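Local coordinates for protein transcriptional regulator, MarR family (Silicibacter pomeroyi DSS-3, PDB 3CDH) that probably binds DNA through a winged helix-turn-helix domain and regulates transcription, working as a dimer, at the interface of chains A and B. Numbering follows the deposited sequence. Chains: chain A/B, Transcriptional regulator, MarR family.

Contact 1: the interface of chains A and B. Residues chain A 28, 121, 125-126, 129, 137; chain B 17-18, 21, 144, 148.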
ATOM      1  N   ALA A  28       4.135   7.743   2.190  1.00 51.36           N
ATOM      2  CA  ALA A  28       4.857   8.430   1.127  1.00 51.25           C
ATOM      3  C   ALA A  28       3.874   8.981   0.113  1.00 51.36           C
ATOM      4  O   ALA A  28       4.064  10.067  -0.414  1.00 52.15           O
ATOM      5  CB  ALA A  28       5.853   7.513   0.476  1.00 50.05           C
ATOM      6  N   HIS A 121       7.836  15.915  -5.856  0.50 44.75           N
ATOM      7  CA  HIS A 121       7.630  15.284  -4.548  0.50 44.01           C
ATOM      8  C   HIS A 121       8.705  14.236  -4.325  0.50 43.53           C
ATOM      9  O   HIS A 121       9.370  14.234  -3.293  0.50 44.79           O
ATOM     10  CB  HIS A 121       6.228  14.666  -4.464  0.50 43.12           C
ATOM     11  CG  HIS A 121       6.023  13.735  -3.305  0.50 42.52           C
ATOM     12  ND1 HIS A 121       5.850  12.374  -3.466  0.50 40.80           N
ATOM     13  CD2 HIS A 121       5.934  13.970  -1.974  0.50 42.48           C
ATOM     14  CE1 HIS A 121       5.677  11.812  -2.285  0.50 40.50           C
ATOM     15  NE2 HIS A 121       5.716  12.758  -1.365  0.50 43.02           N
ATOM     16  N   LEU A 125      11.558  13.868  -1.264  1.00 48.83           N
ATOM     17  CA  LEU A 125      11.646  12.711  -0.361  1.00 48.56           C
ATOM     18  C   LEU A 125      13.033  12.061  -0.368  1.00 48.62           C
ATOM     19  O   LEU A 125      13.629  11.804   0.712  1.00 49.06           O
ATOM     20  CB  LEU A 125      10.597  11.673  -0.701  1.00 47.68           C
ATOM     21  CG  LEU A 125       9.762  11.096   0.449  1.00 48.67           C
ATOM     22  CD1 LEU A 125       9.034   9.839  -0.055  1.00 46.40           C
ATOM     23  CD2 LEU A 125      10.575  10.794   1.706  1.00 48.13           C
ATOM     24  N   LEU A 126      13.552  11.814  -1.577  1.00 47.30           N
ATOM     25  CA  LEU A 126      14.797  11.084  -1.698  1.00 47.04           C
ATOM     26  C   LEU A 126      15.956  11.919  -1.193  1.00 48.03           C
ATOM     27  O   LEU A 126      16.972  11.396  -0.742  1.00 48.05           O
ATOM     28  CB  LEU A 126      15.048  10.699  -3.124  1.00 46.54           C
ATOM     29  CG  LEU A 126      14.099   9.670  -3.712  1.00 47.13           C
ATOM     30  CD1 LEU A 126      14.246   9.735  -5.222  1.00 47.04           C
ATOM     31  CD2 LEU A 126      14.347   8.252  -3.179  1.00 45.25           C
ATOM     32  N   LEU A 129      16.282  11.562   2.356  1.00 49.83           N
ATOM     33  CA  LEU A 129      16.766  10.251   2.722  1.00 50.59           C
ATOM     34  C   LEU A 129      18.251  10.085   2.458  1.00 52.96           C
ATOM     35  O   LEU A 129      18.823   9.038   2.756  1.00 53.51           O
ATOM     36  CB  LEU A 129      16.022   9.196   1.917  1.00 48.72           C
ATOM     37  CG  LEU A 129      14.521   9.080   2.095  1.00 47.67           C
ATOM     38  CD1 LEU A 129      14.048   7.794   1.411  1.00 47.42           C
ATOM     39  CD2 LEU A 129      14.130   9.053   3.542  1.00 46.56           C
ATOM     40  N   ILE A 137      17.035   3.349  -1.025  1.00 53.63           N
ATOM     41  CA  ILE A 137      15.724   2.716  -0.924  1.00 51.61           C
ATOM     42  C   ILE A 137      15.190   2.115  -2.226  1.00 51.20           C
ATOM     43  O   ILE A 137      14.729   0.960  -2.244  1.00 50.46           O
ATOM     44  CB  ILE A 137      14.666   3.621  -0.266  1.00 50.88           C
ATOM     45  CG1 ILE A 137      13.423   2.787   0.058  1.00 48.40           C
ATOM     46  CG2 ILE A 137      14.388   4.863  -1.096  1.00 48.84           C
ATOM     47  CD1 ILE A 137      12.469   3.488   0.926  1.00 47.09           C
TER
ATOM     48  N   LEU B  17       9.547   6.040  -6.960  1.00 43.56           N
ATOM     49  CA  LEU B  17       9.580   5.574  -5.575  1.00 42.03           C
ATOM     50  C   LEU B  17       8.227   5.061  -5.087  1.00 41.14           C
ATOM     51  O   LEU B  17       8.161   4.000  -4.461  1.00 40.67           O
ATOM     52  CB  LEU B  17      10.102   6.636  -4.623  1.00 41.97           C
ATOM     53  CG  LEU B  17      10.093   6.130  -3.158  1.00 41.86           C
ATOM     54  CD1 LEU B  17      11.078   4.999  -2.903  1.00 37.89           C
ATOM     55  CD2 LEU B  17      10.315   7.250  -2.135  1.00 40.57           C
ATOM     56  N   LEU B  18       7.164   5.810  -5.384  1.00 41.31           N
ATOM     57  CA  LEU B  18       5.821   5.482  -4.904  1.00 41.11           C
ATOM     58  C   LEU B  18       5.298   4.191  -5.531  1.00 40.96           C
ATOM     59  O   LEU B  18       4.646   3.378  -4.863  1.00 40.10           O
ATOM     60  CB  LEU B  18       4.860   6.652  -5.105  1.00 41.84           C
ATOM     61  CG  LEU B  18       4.720   7.603  -3.895  1.00 42.29           C
ATOM     62  CD1 LEU B  18       6.029   7.862  -3.181  1.00 42.71           C
ATOM     63  CD2 LEU B  18       4.101   8.921  -4.291  1.00 43.12           C
ATOM     64  N   LEU B  21       7.299   1.411  -3.807  1.00 40.67           N
ATOM     65  CA  LEU B  21       6.760   1.122  -2.478  1.00 39.50           C
ATOM     66  C   LEU B  21       5.450   0.323  -2.578  1.00 39.31           C
ATOM     67  O   LEU B  21       5.298  -0.730  -1.940  1.00 38.89           O
ATOM     68  CB  LEU B  21       6.558   2.401  -1.676  1.00 39.44           C
ATOM     69  CG  LEU B  21       7.794   3.045  -1.024  1.00 39.58           C
ATOM     70  CD1 LEU B  21       7.456   4.404  -0.439  1.00 37.33           C
ATOM     71  CD2 LEU B  21       8.410   2.163   0.047  1.00 37.25           C
ATOM     72  N   LEU B 144      12.738   5.309   6.777  1.00 51.10           N
ATOM     73  CA  LEU B 144      11.824   6.028   5.908  1.00 49.85           C
ATOM     74  C   LEU B 144      10.663   6.656   6.693  1.00 51.37           C
ATOM     75  O   LEU B 144      10.411   7.878   6.573  1.00 52.98           O
ATOM     76  CB  LEU B 144      11.327   5.138   4.768  1.00 47.52           C
ATOM     77  CG  LEU B 144      10.177   5.664   3.905  1.00 45.50           C
ATOM     78  CD1 LEU B 144      10.490   7.015   3.266  1.00 45.12           C
ATOM     79  CD2 LEU B 144       9.813   4.635   2.850  1.00 43.77           C
ATOM     80  N   LEU B 148       9.510  10.438   7.303  1.00 63.25           N
ATOM     81  CA  LEU B 148       8.209  10.844   6.785  1.00 65.27           C
ATOM     82  C   LEU B 148       7.368  11.511   7.867  1.00 70.00           C
ATOM     83  O   LEU B 148       6.224  11.898   7.629  1.00 70.66           O
ATOM     84  CB  LEU B 148       7.463   9.641   6.206  1.00 61.90           C
ATOM     85  CG  LEU B 148       7.828   9.241   4.774  1.00 58.97           C
ATOM     86  CD1 LEU B 148       7.380   7.817   4.483  1.00 54.75           C
ATOM     87  CD2 LEU B 148       7.222  10.213   3.773  1.00 55.43           C
TER

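Contact 2: the interface of chains A and B. Residues chain A 17, 20-21, 140-141, 144; chain B 125-126, 137-138, 141.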
ATOM      1  N   LEU A  17       7.309  -6.629   9.048  1.00 53.65           N
ATOM      2  CA  LEU A  17       7.714  -6.123   7.742  1.00 52.20           C
ATOM      3  C   LEU A  17       6.541  -5.675   6.874  1.00 50.97           C
ATOM      4  O   LEU A  17       6.623  -4.668   6.170  1.00 50.73           O
ATOM      5  CB  LEU A  17       8.568  -7.144   6.993  1.00 52.59           C
ATOM      6  CG  LEU A  17       8.822  -6.900   5.503  1.00 50.85           C
ATOM      7  CD1 LEU A  17       9.736  -5.749   5.330  1.00 49.95           C
ATOM      8  CD2 LEU A  17       9.435  -8.109   4.855  1.00 52.46           C
ATOM      9  N   LEU A  20       5.527  -2.330   7.931  1.00 46.76           N
ATOM     10  CA  LEU A  20       6.520  -1.388   7.573  1.00 46.50           C
ATOM     11  C   LEU A  20       6.391  -1.061   6.085  1.00 45.75           C
ATOM     12  O   LEU A  20       6.505   0.097   5.698  1.00 45.51           O
ATOM     13  CB  LEU A  20       7.903  -1.909   7.937  1.00 47.36           C
ATOM     14  CG  LEU A  20       8.273  -2.006   9.423  1.00 48.69           C
ATOM     15  CD1 LEU A  20       9.609  -2.690   9.554  1.00 48.70           C
ATOM     16  CD2 LEU A  20       8.320  -0.676  10.131  1.00 48.73           C
ATOM     17  N   LEU A  21       6.101  -2.051   5.248  1.00 45.57           N
ATOM     18  CA  LEU A  21       5.909  -1.757   3.822  1.00 44.52           C
ATOM     19  C   LEU A  21       4.626  -0.980   3.587  1.00 43.90           C
ATOM     20  O   LEU A  21       4.655   0.091   3.009  1.00 43.81           O
ATOM     21  CB  LEU A  21       5.918  -3.023   2.987  1.00 44.35           C
ATOM     22  CG  LEU A  21       7.297  -3.606   2.735  1.00 44.51           C
ATOM     23  CD1 LEU A  21       7.141  -5.018   2.306  1.00 43.33           C
ATOM     24  CD2 LEU A  21       8.041  -2.811   1.673  1.00 43.93           C
ATOM     25  N   VAL A 140      16.982  -1.149  -2.868  1.00 53.88           N
ATOM     26  CA  VAL A 140      16.448  -2.125  -1.936  1.00 52.75           C
ATOM     27  C   VAL A 140      15.117  -2.691  -2.421  1.00 52.13           C
ATOM     28  O   VAL A 140      14.968  -3.930  -2.542  1.00 52.86           O
ATOM     29  CB  VAL A 140      16.249  -1.513  -0.543  1.00 52.69           C
ATOM     30  CG1 VAL A 140      15.550  -2.499   0.381  1.00 49.52           C
ATOM     31  CG2 VAL A 140      17.587  -1.063   0.027  1.00 51.81           C
ATOM     32  N   LEU A 141      14.164  -1.797  -2.698  1.00 50.32           N
ATOM     33  CA  LEU A 141      12.868  -2.220  -3.182  1.00 49.49           C
ATOM     34  C   LEU A 141      12.969  -3.032  -4.486  1.00 50.99           C
ATOM     35  O   LEU A 141      12.298  -4.076  -4.612  1.00 51.47           O
ATOM     36  CB  LEU A 141      11.927  -1.041  -3.352  1.00 47.55           C
ATOM     37  CG  LEU A 141      11.661  -0.260  -2.079  1.00 46.21           C
ATOM     38  CD1 LEU A 141      10.820   0.983  -2.327  1.00 42.51           C
ATOM     39  CD2 LEU A 141      11.001  -1.132  -1.047  1.00 46.31           C
ATOM     40  N   LEU A 144      13.971  -6.447  -3.575  1.00 56.87           N
ATOM     41  CA  LEU A 144      12.888  -7.168  -2.927  1.00 56.84           C
ATOM     42  C   LEU A 144      11.928  -7.678  -3.995  1.00 58.05           C
ATOM     43  O   LEU A 144      11.568  -8.875  -4.015  1.00 58.74           O
ATOM     44  CB  LEU A 144      12.167  -6.264  -1.926  1.00 55.40           C
ATOM     45  CG  LEU A 144      10.784  -6.682  -1.442  1.00 54.06           C
ATOM     46  CD1 LEU A 144      10.862  -7.977  -0.692  1.00 53.87           C
ATOM     47  CD2 LEU A 144      10.168  -5.605  -0.580  1.00 53.60           C
TER
ATOM     48  N   LEU B 125      10.559 -14.910   4.240  1.00 71.36           N
ATOM     49  CA  LEU B 125      10.962 -13.861   3.322  1.00 69.46           C
ATOM     50  C   LEU B 125      12.309 -13.189   3.693  1.00 70.26           C
ATOM     51  O   LEU B 125      13.171 -12.972   2.835  1.00 70.46           O
ATOM     52  CB  LEU B 125       9.828 -12.850   3.188  1.00 66.14           C
ATOM     53  CG  LEU B 125      10.038 -11.602   2.352  1.00 64.04           C
ATOM     54  CD1 LEU B 125      10.497 -11.937   0.946  1.00 64.15           C
ATOM     55  CD2 LEU B 125       8.744 -10.852   2.309  1.00 62.33           C
ATOM     56  N   LEU B 126      12.492 -12.874   4.971  1.00 70.46           N
ATOM     57  CA  LEU B 126      13.728 -12.238   5.405  1.00 71.48           C
ATOM     58  C   LEU B 126      14.925 -13.105   5.101  1.00 74.70           C
ATOM     59  O   LEU B 126      15.987 -12.589   4.754  1.00 75.59           O
ATOM     60  CB  LEU B 126      13.699 -11.900   6.888  1.00 71.44           C
ATOM     61  CG  LEU B 126      12.816 -10.721   7.264  1.00 68.07           C
ATOM     62  CD1 LEU B 126      12.712 -10.614   8.765  1.00 67.95           C
ATOM     63  CD2 LEU B 126      13.340  -9.425   6.658  1.00 65.37           C
ATOM     64  N   ILE B 137      16.073  -4.364   4.720  1.00 64.72           N
ATOM     65  CA  ILE B 137      14.789  -3.749   4.360  1.00 60.41           C
ATOM     66  C   ILE B 137      14.058  -3.147   5.573  1.00 59.19           C
ATOM     67  O   ILE B 137      13.494  -2.065   5.498  1.00 58.15           O
ATOM     68  CB  ILE B 137      13.866  -4.751   3.582  1.00 59.34           C
ATOM     69  CG1 ILE B 137      12.479  -4.173   3.307  1.00 57.84           C
ATOM     70  CG2 ILE B 137      13.634  -6.026   4.354  1.00 58.92           C
ATOM     71  CD1 ILE B 137      12.390  -3.239   2.135  1.00 56.35           C
ATOM     72  N   LYS B 138      14.095  -3.830   6.701  1.00 59.16           N
ATOM     73  CA  LYS B 138      13.365  -3.376   7.854  1.00 58.07           C
ATOM     74  C   LYS B 138      13.885  -2.071   8.448  1.00 58.75           C
ATOM     75  O   LYS B 138      13.083  -1.196   8.796  1.00 58.59           O
ATOM     76  CB  LYS B 138      13.376  -4.441   8.905  1.00 59.54           C
ATOM     77  CG  LYS B 138      12.330  -5.487   8.728  1.00 59.38           C
ATOM     78  CD  LYS B 138      12.077  -6.030  10.114  1.00 61.62           C
ATOM     79  CE  LYS B 138      11.264  -7.253  10.068  1.00 61.81           C
ATOM     80  NZ  LYS B 138      11.016  -7.644  11.456  1.00 63.76           N
ATOM     81  N   LEU B 141      13.082   0.789   6.061  1.00 50.82           N
ATOM     82  CA  LEU B 141      11.697   1.266   6.091  1.00 48.53           C
ATOM     83  C   LEU B 141      11.436   2.049   7.370  1.00 49.31           C
ATOM     84  O   LEU B 141      10.784   3.102   7.343  1.00 48.85           O
ATOM     85  CB  LEU B 141      10.703   0.111   5.898  1.00 47.08           C
ATOM     86  CG  LEU B 141      10.785  -0.703   4.604  1.00 44.80           C
ATOM     87  CD1 LEU B 141       9.897  -1.922   4.702  1.00 45.55           C
ATOM     88  CD2 LEU B 141      10.415   0.133   3.396  1.00 42.01           C
TER

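Contact 1: the interface of chains A and B
A:Leu125, A:Ile137 and A:Ala28 meet B:Leu17, B:Leu144, B:Leu18 and B:Leu21 in an all-apolar helical dimer interface, of the kind by which MarR-family proteins join their N- and C-terminal helices, and it helps hold the two subunits together. No nitrogen or oxygen of one chain comes within bonding reach of the other here, so cohesion rests on the fit of branched aliphatic groups. B:Leu17, in helix 17-38, works as a fork. With CG anti to the backbone N (chi1 179°), the branch point is carried towards chain A, and the two methyls part there to different neighbours. One methyl, CD2, touches CD1 of A:Leu125 at 3.6 Å, the two side chains crossing at about a right angle. The other, CD1, packs on the branch methyl CG2 of A:Ile137 at 3.8 Å. A:Leu125, near the end of helix 105-128, divides its own branches in the same way: while CD1 serves B:Leu17, CD2 touches both B:Leu148 CD2 and B:Leu144 CD1, which approach it from directions about 70° apart. Leucine suits both places because its two terminal methyls can serve different neighbours at once. A:Ile137, the first residue of helix 137-147, extends its longer branch with CG1 anti to the backbone N (chi1 -168°), and the terminal CD1 reaches CD2 of B:Leu144 at 3.5 Å. The other methyl of B:Leu144, CD1, faces A:Leu129 just beyond the end of helix 105-128. At the far side of the patch, small A:Ala28 lets the partner helix come near: its CB touches CD1 of B:Leu21 at 3.6 Å and CD1 of B:Leu18 at 3.7 Å. B:Leu148 approaches the same alanine at its backbone, with CD2 4.0 Å from A:Ala28 CA. The imidazole of A:His121 makes a small contact at the CE1 corner of its ring, 3.9 Å from CD2 of B:Leu18, which stands somewhat off the ring plane.

Contact 2: the interface of chains A and B
B:Ile137 and B:Leu141, one turn apart on helix 137-147, pack against A:Leu17, A:Leu20, A:Leu21 and A:Val140 in a hydrophobic helix-to-helix part of the dimer interface, joining helix 137-147 of chain B to both helix 17-38 and helix 137-147 of chain A. B:Leu141 points its CD1 methyl into helix 17-38 of chain A. That methyl lies 3.7 Å from CD2 of A:Leu21 and 3.8 Å from CB of A:Leu20, so a single leucine tip is received by two successive residues. A:Leu17, one turn earlier, has CG anti to the backbone N (chi1 167°) and spreads its methyls over two helices of chain B: CD1 meets CG1 of B:Ile137 at 3.8 Å, whereas CD2 meets CD2 of B:Leu125 at the same distance. B:Ile137 is bent at its second torsion (chi2 80°), and its terminal CD1 turns to A:Val140, touching CG1 at 3.7 Å. The compact valine, branched at CB, offers a methyl close to its own helix, while the longer isoleucine reaches across to it. B:Lys138 contributes through its aliphatic stem: extended beyond CG, it crosses A:Leu20 at about a right angle. Lysine suits this place, since its methylenes can cover a leucine while its amino group, probably charged, lies at the end of the chain. Near the end of this stem, CE lies 4.1 Å from CB of A:Leu17.

The C-alpha centres of contact 1 and contact 2 lie about 14 Å apart within one two-fold symmetric interface. Both draw on helix 17-38, the end of the long helix starting at residue 105, and helix 137-147, with the roles of the chains exchanged in part. Leu17, Leu21, Leu125, Leu126, Ile137 and Leu144 each appear in both contacts, from opposite subunits. The bend of Ile137 differs between copies, chi2 168° in chain A and 80° in chain B, a difference to read with caution at this resolution. Together the patches are parts of one largely apolar interface that probably helps set how the two DNA-binding domains are spaced.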